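Local coordinates for uncharacterized protein (Jannaschia sp. CCS1, PDB 2PYQ) that is of unknown function but belongs to the DUF2853 family and folds as a small, single-chain, all-helical domain, at residues I59-L64 against Y100-T104; K67-A71 against F107-Y113. One frame throughout, in Å; residues are numbered along the deposited sequence. Where two conformers were deposited one is given.

How the interactions relate
Interactions 1 and 2 illustrate how two helices that pack in a small protein can carry their contact on into the chain that follows each of them. In interaction 1, helix 53-65 crosses helix 96-106; in interaction 2, the segments just after them, 67-71 and 107-113, meet in turn. The centres of the two contacts lie about 8 Å apart, on the same side of the chain's centre. Probable backbone hydrogen bonds join them, F63 O to L68 N and T104 O to K109 N, each 2.9 Å, and F63 CE1 packs 3.3 Å from Y113 OH. Interaction 1 is buried, whereas interaction 2 lies at the surface.

Interaction 1. Residues I59-L64 against Y100-T104; sequences IKKNFL and YYMLT
F63 and Y100 lay their rings face to face, with centroids 3.9 Å apart and planes tilted by 16°, and this stack carries the contact. The two side chains are antiparallel, so each CB lies over the partner's ring: F63 CB is 4.2 Å from the centroid of the Y100 ring and Y100 CB 4.1 Å from that of F63, a reciprocal pair of CH-pi contacts. The first torsion of F63, with CG anti to the backbone N (chi1 -178°), extends the phenyl group from its own helix across to the other.

The two helical segments, parts of helices 53-65 and 96-106 in this all-helical fold, cross at -75° with their axes 11.9 Å apart, a separation bridged by large side chains. A wider pi-type turn spans 59-64, where I59 O accepts from both F63 N and L64 N.

Aliphatic packing continues beside the stack. I59 CG2 reaches L103 CD1 at 3.7 Å and also touches Y100 CE1; L64 CD2 meets L103 CB, the two leucines roughly perpendicular. V83 of helix 74-87 packs on L103 as well, and V32 and C36 of helix 26-36 pack on Y100.

One polar group comes to the ring's edge. T104 OG1 lies in the plane of the F63 ring, 3.5 Å from CZ, and is held there by the 2.8 Å hydrogen bond it donates to Y100 O. On the other face of its plane, that carbonyl also accepts from T104 N.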
ATOM      1  N   ILE A  59      -8.194   5.348   4.520  1.00 23.91           N
ATOM      2  CA  ILE A  59      -7.451   4.058   4.499  1.00 21.88           C
ATOM      3  C   ILE A  59      -7.835   3.276   5.743  1.00 21.50           C
ATOM      4  O   ILE A  59      -8.098   2.091   5.653  1.00 22.54           O
ATOM      5  CB  ILE A  59      -5.933   4.260   4.419  1.00 22.85           C
ATOM      6  CG1 ILE A  59      -5.543   4.887   3.064  1.00 24.17           C
ATOM      7  CG2 ILE A  59      -5.170   2.933   4.594  1.00 19.89           C
ATOM      8  CD1 ILE A  59      -4.143   5.378   3.005  1.00 23.93           C
ATOM      9  N   LYS A  60      -7.933   3.940   6.889  1.00 21.42           N
ATOM     10  CA  LYS A  60      -8.331   3.282   8.125  1.00 21.40           C
ATOM     11  C   LYS A  60      -9.733   2.685   8.031  1.00 25.39           C
ATOM     12  O   LYS A  60      -9.938   1.493   8.354  1.00 25.66           O
ATOM     13  CB  LYS A  60      -8.240   4.243   9.319  1.00 21.87           C
ATOM     14  CG  LYS A  60      -8.665   3.640  10.639  1.00 22.01           C
ATOM     15  CD  LYS A  60      -8.520   4.626  11.769  1.00 23.86           C
ATOM     16  CE  LYS A  60      -9.337   4.202  12.977  1.00 23.68           C
ATOM     17  NZ  LYS A  60      -9.248   5.160  14.111  1.00 24.99           N
ATOM     18  N   LYS A  61     -10.696   3.484   7.586  1.00 25.89           N
ATOM     19  CA  LYS A  61     -12.096   3.020   7.546  1.00 26.58           C
ATOM     20  C   LYS A  61     -12.354   2.045   6.401  1.00 26.66           C
ATOM     21  O   LYS A  61     -12.940   0.994   6.622  1.00 30.27           O
ATOM     22  CB  LYS A  61     -13.114   4.206   7.550  1.00 26.11           C
ATOM     23  CG  LYS A  61     -13.224   4.982   6.287  1.00 26.47           C
ATOM     24  CD  LYS A  61     -14.128   6.196   6.430  1.00 30.17           C
ATOM     25  CE  LYS A  61     -14.287   6.926   5.081  1.00 30.74           C
ATOM     26  NZ  LYS A  61     -15.008   8.220   5.242  1.00 32.11           N
ATOM     27  N   ASN A  62     -11.899   2.373   5.209  1.00 28.81           N
ATOM     28  CA  ASN A  62     -12.219   1.564   4.012  1.00 32.54           C
ATOM     29  C   ASN A  62     -11.303   0.385   3.779  1.00 32.41           C
ATOM     30  O   ASN A  62     -11.794  -0.643   3.333  1.00 36.79           O
ATOM     31  CB  ASN A  62     -12.308   2.415   2.732  1.00 33.81           C
ATOM     32  CG  ASN A  62     -13.478   3.376   2.750  1.00 36.93           C
ATOM     33  OD1 ASN A  62     -14.433   3.211   3.516  1.00 36.99           O
ATOM     34  ND2 ASN A  62     -13.416   4.378   1.886  1.00 39.33           N
ATOM     35  N   PHE A  63     -10.008   0.509   4.065  1.00 27.26           N
ATOM     36  CA  PHE A  63      -9.090  -0.613   3.855  1.00 25.81           C
ATOM     37  C   PHE A  63      -8.880  -1.451   5.125  1.00 25.26           C
ATOM     38  O   PHE A  63      -9.175  -2.627   5.131  1.00 26.88           O
ATOM     39  CB  PHE A  63      -7.762  -0.152   3.264  1.00 26.98           C
ATOM     40  CG  PHE A  63      -6.822  -1.285   2.986  1.00 24.78           C
ATOM     41  CD1 PHE A  63      -7.086  -2.178   1.939  1.00 22.64           C
ATOM     42  CD2 PHE A  63      -5.681  -1.502   3.793  1.00 23.58           C
ATOM     43  CE1 PHE A  63      -6.231  -3.261   1.682  1.00 22.43           C
ATOM     44  CE2 PHE A  63      -4.828  -2.573   3.527  1.00 22.70           C
ATOM     45  CZ  PHE A  63      -5.107  -3.468   2.481  1.00 22.23           C
ATOM     46  N   LEU A  64      -8.389  -0.844   6.206  1.00 23.35           N
ATOM     47  CA  LEU A  64      -8.087  -1.600   7.431  1.00 21.49           C
ATOM     48  C   LEU A  64      -9.304  -2.207   8.067  1.00 23.55           C
ATOM     49  O   LEU A  64      -9.317  -3.406   8.363  1.00 24.91           O
ATOM     50  CB  LEU A  64      -7.323  -0.748   8.469  1.00 20.64           C
ATOM     51  CG  LEU A  64      -5.944  -0.247   8.018  1.00 18.97           C
ATOM     52  CD1 LEU A  64      -5.321   0.573   9.128  1.00 18.94           C
ATOM     53  CD2 LEU A  64      -5.027  -1.405   7.611  1.00 18.78           C
ATOM     54  N   TYR A 100      -0.806  -0.393   0.885  1.00 18.74           N
ATOM     55  CA  TYR A 100      -1.731  -1.503   1.224  1.00 17.88           C
ATOM     56  C   TYR A 100      -0.963  -2.789   1.503  1.00 18.39           C
ATOM     57  O   TYR A 100      -1.280  -3.489   2.451  1.00 18.90           O
ATOM     58  CB  TYR A 100      -2.815  -1.675   0.149  1.00 18.43           C
ATOM     59  CG  TYR A 100      -3.912  -0.602   0.185  1.00 25.41           C
ATOM     60  CD1 TYR A 100      -3.753   0.627   0.859  1.00 27.14           C
ATOM     61  CD2 TYR A 100      -5.101  -0.795  -0.543  1.00 28.02           C
ATOM     62  CE1 TYR A 100      -4.741   1.598   0.879  1.00 30.80           C
ATOM     63  CE2 TYR A 100      -6.117   0.211  -0.559  1.00 29.89           C
ATOM     64  CZ  TYR A 100      -5.921   1.390   0.176  1.00 32.87           C
ATOM     65  OH  TYR A 100      -6.900   2.390   0.191  1.00 36.94           O
ATOM     66  N   TYR A 101       0.047  -3.090   0.704  1.00 17.52           N
ATOM     67  CA  TYR A 101       0.893  -4.256   0.905  1.00 17.37           C
ATOM     68  C   TYR A 101       1.547  -4.174   2.285  1.00 19.32           C
ATOM     69  O   TYR A 101       1.516  -5.124   3.051  1.00 17.97           O
ATOM     70  CB  TYR A 101       1.971  -4.332  -0.185  1.00 17.58           C
ATOM     71  CG  TYR A 101       3.011  -5.414   0.030  1.00 17.59           C
ATOM     72  CD1 TYR A 101       4.133  -5.190   0.862  1.00 17.62           C
ATOM     73  CD2 TYR A 101       2.892  -6.652  -0.573  1.00 17.95           C
ATOM     74  CE1 TYR A 101       5.089  -6.167   1.081  1.00 18.10           C
ATOM     75  CE2 TYR A 101       3.853  -7.647  -0.378  1.00 19.04           C
ATOM     76  CZ  TYR A 101       4.944  -7.403   0.459  1.00 21.10           C
ATOM     77  OH  TYR A 101       5.867  -8.405   0.657  1.00 24.45           O
HETATM   78  N   MSE A 102       2.145  -3.016   2.580  1.00 18.18           N
HETATM   79  CA  MSE A 102       2.847  -2.832   3.878  0.50 16.99           C
HETATM   80  C   MSE A 102       1.885  -2.954   5.060  1.00 16.59           C
HETATM   81  O   MSE A 102       2.249  -3.565   6.056  1.00 16.48           O
HETATM   82  CB  MSE A 102       3.641  -1.519   3.919  0.50 16.85           C
HETATM   83  CG  MSE A 102       4.947  -1.594   3.155  0.50 17.28           C
HETATM   84 SE   MSE A 102       6.070  -0.044   3.582  0.38 23.71          SE
HETATM   85  CE  MSE A 102       5.236   0.746   2.540  0.50 18.22           C
ATOM     86  N   LEU A 103       0.697  -2.391   4.956  1.00 16.74           N
ATOM     87  CA  LEU A 103      -0.291  -2.511   6.032  1.00 17.16           C
ATOM     88  C   LEU A 103      -0.731  -3.974   6.227  1.00 19.02           C
ATOM     89  O   LEU A 103      -0.871  -4.441   7.361  1.00 19.52           O
ATOM     90  CB  LEU A 103      -1.508  -1.634   5.779  1.00 17.76           C
ATOM     91  CG  LEU A 103      -1.243  -0.117   5.879  1.00 18.93           C
ATOM     92  CD1 LEU A 103      -2.397   0.647   5.308  1.00 17.87           C
ATOM     93  CD2 LEU A 103      -0.974   0.279   7.334  1.00 17.36           C
ATOM     94  N   THR A 104      -0.975  -4.676   5.124  1.00 17.29           N
ATOM     95  CA  THR A 104      -1.353  -6.105   5.187  1.00 18.77           C
ATOM     96  C   THR A 104      -0.284  -6.940   5.928  1.00 19.46           C
ATOM     97  O   THR A 104      -0.625  -7.749   6.836  1.00 20.00           O
ATOM     98  CB  THR A 104      -1.611  -6.663   3.762  1.00 17.84           C
ATOM     99  OG1 THR A 104      -2.648  -5.893   3.135  1.00 19.02           O
ATOM    100  CG2 THR A 104      -2.051  -8.100   3.833  1.00 18.34           C
TER

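Interaction 2. Residues K67-A71 against F107-Y113; sequences KLGLA and FGKESVY
L68 and K109 bring the two backbones nearest, their CA atoms 6.6 Å apart, where the loop between helices 53-65 and 74-87 passes the C-terminal segment; G108, with positive phi, leaves the helical conformation in a Schellman motif after helix 96-106, and a short 3-10 segment leads to Y113.

L70 divides its branches between two partners. CD1 sits over one face of the F107 ring, displaced toward the rim, in a CH-pi contact 3.8 Å from the centroid and 21° off the normal. CD2 instead touches K109 CE at 3.6 Å, leucine and lysine lying alongside with their ends pointing contrary ways. The lysine chain is bent at its second torsion (chi2 -70°), which brings its outer methylenes up to the L68 carbonyl, with CE 3.6 Å from L68 O.

L68 is buried and spreads its branches in the same manner: CD2 packs 3.7 Å from V112 CG2, with the valine side chain set across it, and lies 4.2 Å from Y113 CE2, while CD1 approaches K109 CB. Helical residues F63 and T104 pack on L68 too, and L76 of helix 74-87 touches both L70 and F107.

No hydrogen bond joins the two segments, so adhesion rests on methyl groups, an aromatic face and the hydrocarbon part of a lysine, whose ammonium nitrogen probably gains at most a loose electrostatic attraction from L68 O, 3.7 Å from NZ.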
ATOM      1  N   LYS A  67     -11.970  -3.827   4.652  1.00 33.23           N
ATOM      2  CA  LYS A  67     -11.385  -4.918   3.852  1.00 30.65           C
ATOM      3  C   LYS A  67     -10.568  -5.932   4.656  1.00 31.84           C
ATOM      4  O   LYS A  67     -10.825  -7.149   4.558  1.00 34.84           O
ATOM      5  CB  LYS A  67     -10.586  -4.382   2.668  1.00 29.31           C
ATOM      6  CG  LYS A  67     -11.414  -3.495   1.688  1.00 32.26           C
ATOM      7  CD  LYS A  67     -12.666  -4.182   1.102  1.00 33.90           C
ATOM      8  CE  LYS A  67     -13.402  -3.261   0.132  1.00 34.99           C
ATOM      9  N   LEU A  68      -9.596  -5.475   5.452  1.00 28.91           N
ATOM     10  CA  LEU A  68      -8.804  -6.392   6.285  1.00 25.69           C
ATOM     11  C   LEU A  68      -9.547  -6.850   7.521  1.00 27.39           C
ATOM     12  O   LEU A  68      -9.086  -7.784   8.175  1.00 30.66           O
ATOM     13  CB  LEU A  68      -7.440  -5.805   6.642  1.00 22.70           C
ATOM     14  CG  LEU A  68      -6.552  -5.362   5.486  1.00 23.55           C
ATOM     15  CD1 LEU A  68      -5.188  -4.989   6.067  1.00 22.36           C
ATOM     16  CD2 LEU A  68      -6.391  -6.398   4.369  1.00 24.76           C
ATOM     17  N   GLY A  69     -10.672  -6.227   7.857  1.00 26.11           N
ATOM     18  CA  GLY A  69     -11.492  -6.634   8.994  1.00 26.29           C
ATOM     19  C   GLY A  69     -11.006  -6.280  10.376  1.00 25.84           C
ATOM     20  O   GLY A  69     -11.444  -6.860  11.359  1.00 27.69           O
ATOM     21  N   LEU A  70     -10.113  -5.293  10.475  1.00 25.07           N
ATOM     22  CA  LEU A  70      -9.540  -4.892  11.769  1.00 24.50           C
ATOM     23  C   LEU A  70     -10.476  -3.987  12.535  1.00 24.96           C
ATOM     24  O   LEU A  70     -11.184  -3.179  11.947  1.00 24.22           O
ATOM     25  CB  LEU A  70      -8.204  -4.177  11.564  1.00 20.16           C
ATOM     26  CG  LEU A  70      -7.082  -5.035  10.964  1.00 22.64           C
ATOM     27  CD1 LEU A  70      -5.985  -4.157  10.392  1.00 19.99           C
ATOM     28  CD2 LEU A  70      -6.524  -5.961  12.024  1.00 27.63           C
ATOM     29  N   ALA A  71     -10.429  -4.088  13.856  1.00 25.37           N
ATOM     30  CA  ALA A  71     -11.250  -3.282  14.727  1.00 25.51           C
ATOM     31  C   ALA A  71     -10.687  -1.881  14.930  1.00 28.69           C
ATOM     32  O   ALA A  71      -9.479  -1.675  14.798  1.00 27.86           O
ATOM     33  CB  ALA A  71     -11.367  -3.953  16.072  1.00 25.64           C
ATOM     34  N   PHE A 107      -0.040  -5.853   9.873  1.00 17.12           N
ATOM     35  CA  PHE A 107      -1.100  -6.420  10.670  1.00 17.22           C
ATOM     36  C   PHE A 107      -1.245  -7.955  10.534  1.00 17.88           C
ATOM     37  O   PHE A 107      -2.133  -8.504  11.136  1.00 19.88           O
ATOM     38  CB  PHE A 107      -2.419  -5.714  10.395  1.00 17.45           C
ATOM     39  CG  PHE A 107      -2.462  -4.282  10.882  1.00 18.23           C
ATOM     40  CD1 PHE A 107      -2.510  -3.995  12.230  1.00 18.28           C
ATOM     41  CD2 PHE A 107      -2.445  -3.221   9.976  1.00 17.35           C
ATOM     42  CE1 PHE A 107      -2.572  -2.691  12.672  1.00 17.82           C
ATOM     43  CE2 PHE A 107      -2.502  -1.923  10.408  1.00 17.52           C
ATOM     44  CZ  PHE A 107      -2.556  -1.656  11.766  1.00 17.77           C
ATOM     45  N   GLY A 108      -0.383  -8.641   9.776  1.00 17.46           N
ATOM     46  CA  GLY A 108      -0.453 -10.083   9.639  1.00 19.01           C
ATOM     47  C   GLY A 108      -1.712 -10.619   8.968  1.00 22.03           C
ATOM     48  O   GLY A 108      -2.155 -11.727   9.263  1.00 23.86           O
ATOM     49  N   LYS A 109      -2.216  -9.871   7.986  1.00 22.24           N
ATOM     50  CA  LYS A 109      -3.480 -10.162   7.295  1.00 20.74           C
ATOM     51  C   LYS A 109      -3.313 -10.675   5.864  1.00 20.04           C
ATOM     52  O   LYS A 109      -4.243 -10.618   5.090  1.00 21.69           O
ATOM     53  CB  LYS A 109      -4.349  -8.900   7.319  1.00 21.59           C
ATOM     54  CG  LYS A 109      -4.902  -8.528   8.684  1.00 24.66           C
ATOM     55  CD  LYS A 109      -5.949  -9.520   9.128  1.00 28.19           C
ATOM     56  CE  LYS A 109      -6.638  -9.114  10.384  1.00 31.94           C
ATOM     57  NZ  LYS A 109      -7.675 -10.142  10.679  1.00 36.29           N
ATOM     58  N   GLU A 110      -2.171 -11.260   5.568  1.00 20.83           N
ATOM     59  CA  GLU A 110      -1.863 -11.782   4.216  1.00 21.80           C
ATOM     60  C   GLU A 110      -2.907 -12.796   3.735  1.00 23.30           C
ATOM     61  O   GLU A 110      -3.302 -12.769   2.582  1.00 24.96           O
ATOM     62  CB  GLU A 110      -0.500 -12.488   4.154  1.00 22.95           C
ATOM     63  CG  GLU A 110       0.743 -11.642   4.438  1.00 31.19           C
ATOM     64  CD  GLU A 110       1.089 -11.511   5.924  1.00 37.73           C
ATOM     65  OE1 GLU A 110       0.191 -11.673   6.797  1.00 37.73           O
ATOM     66  OE2 GLU A 110       2.283 -11.253   6.232  1.00 41.90           O
ATOM     67  N   SER A 111      -3.337 -13.679   4.630  1.00 24.08           N
ATOM     68  CA  SER A 111      -4.280 -14.751   4.281  1.00 25.27           C
ATOM     69  C   SER A 111      -5.656 -14.260   3.796  1.00 23.32           C
ATOM     70  O   SER A 111      -6.334 -15.023   3.119  1.00 23.69           O
ATOM     71  CB  SER A 111      -4.435 -15.774   5.411  1.00 26.80           C
ATOM     72  OG  SER A 111      -5.177 -15.251   6.485  1.00 29.61           O
ATOM     73  N   VAL A 112      -6.052 -13.031   4.107  1.00 22.40           N
ATOM     74  CA  VAL A 112      -7.319 -12.498   3.594  1.00 24.08           C
ATOM     75  C   VAL A 112      -7.343 -12.395   2.054  1.00 23.37           C
ATOM     76  O   VAL A 112      -8.418 -12.452   1.463  1.00 25.41           O
ATOM     77  CB  VAL A 112      -7.772 -11.122   4.227  1.00 27.24           C
ATOM     78  CG1 VAL A 112      -7.719 -11.186   5.755  1.00 24.58           C
ATOM     79  CG2 VAL A 112      -6.973  -9.954   3.717  1.00 26.71           C
ATOM     80  N   TYR A 113      -6.182 -12.206   1.438  1.00 21.88           N
ATOM     81  CA  TYR A 113      -6.058 -12.158  -0.030  1.00 22.09           C
ATOM     82  C   TYR A 113      -6.111 -13.542  -0.692  1.00 27.23           C
ATOM     83  O   TYR A 113      -6.240 -13.608  -1.929  1.00 30.31           O
ATOM     84  CB  TYR A 113      -4.781 -11.418  -0.456  1.00 21.19           C
ATOM     85  CG  TYR A 113      -4.883  -9.938  -0.328  1.00 20.81           C
ATOM     86  CD1 TYR A 113      -5.402  -9.170  -1.369  1.00 21.26           C
ATOM     87  CD2 TYR A 113      -4.429  -9.264   0.825  1.00 20.16           C
ATOM     88  CE1 TYR A 113      -5.506  -7.804  -1.292  1.00 22.60           C
ATOM     89  CE2 TYR A 113      -4.524  -7.876   0.916  1.00 22.41           C
ATOM     90  CZ  TYR A 113      -5.066  -7.144  -0.149  1.00 24.33           C
ATOM     91  OH  TYR A 113      -5.138  -5.771  -0.094  1.00 24.43           O
TER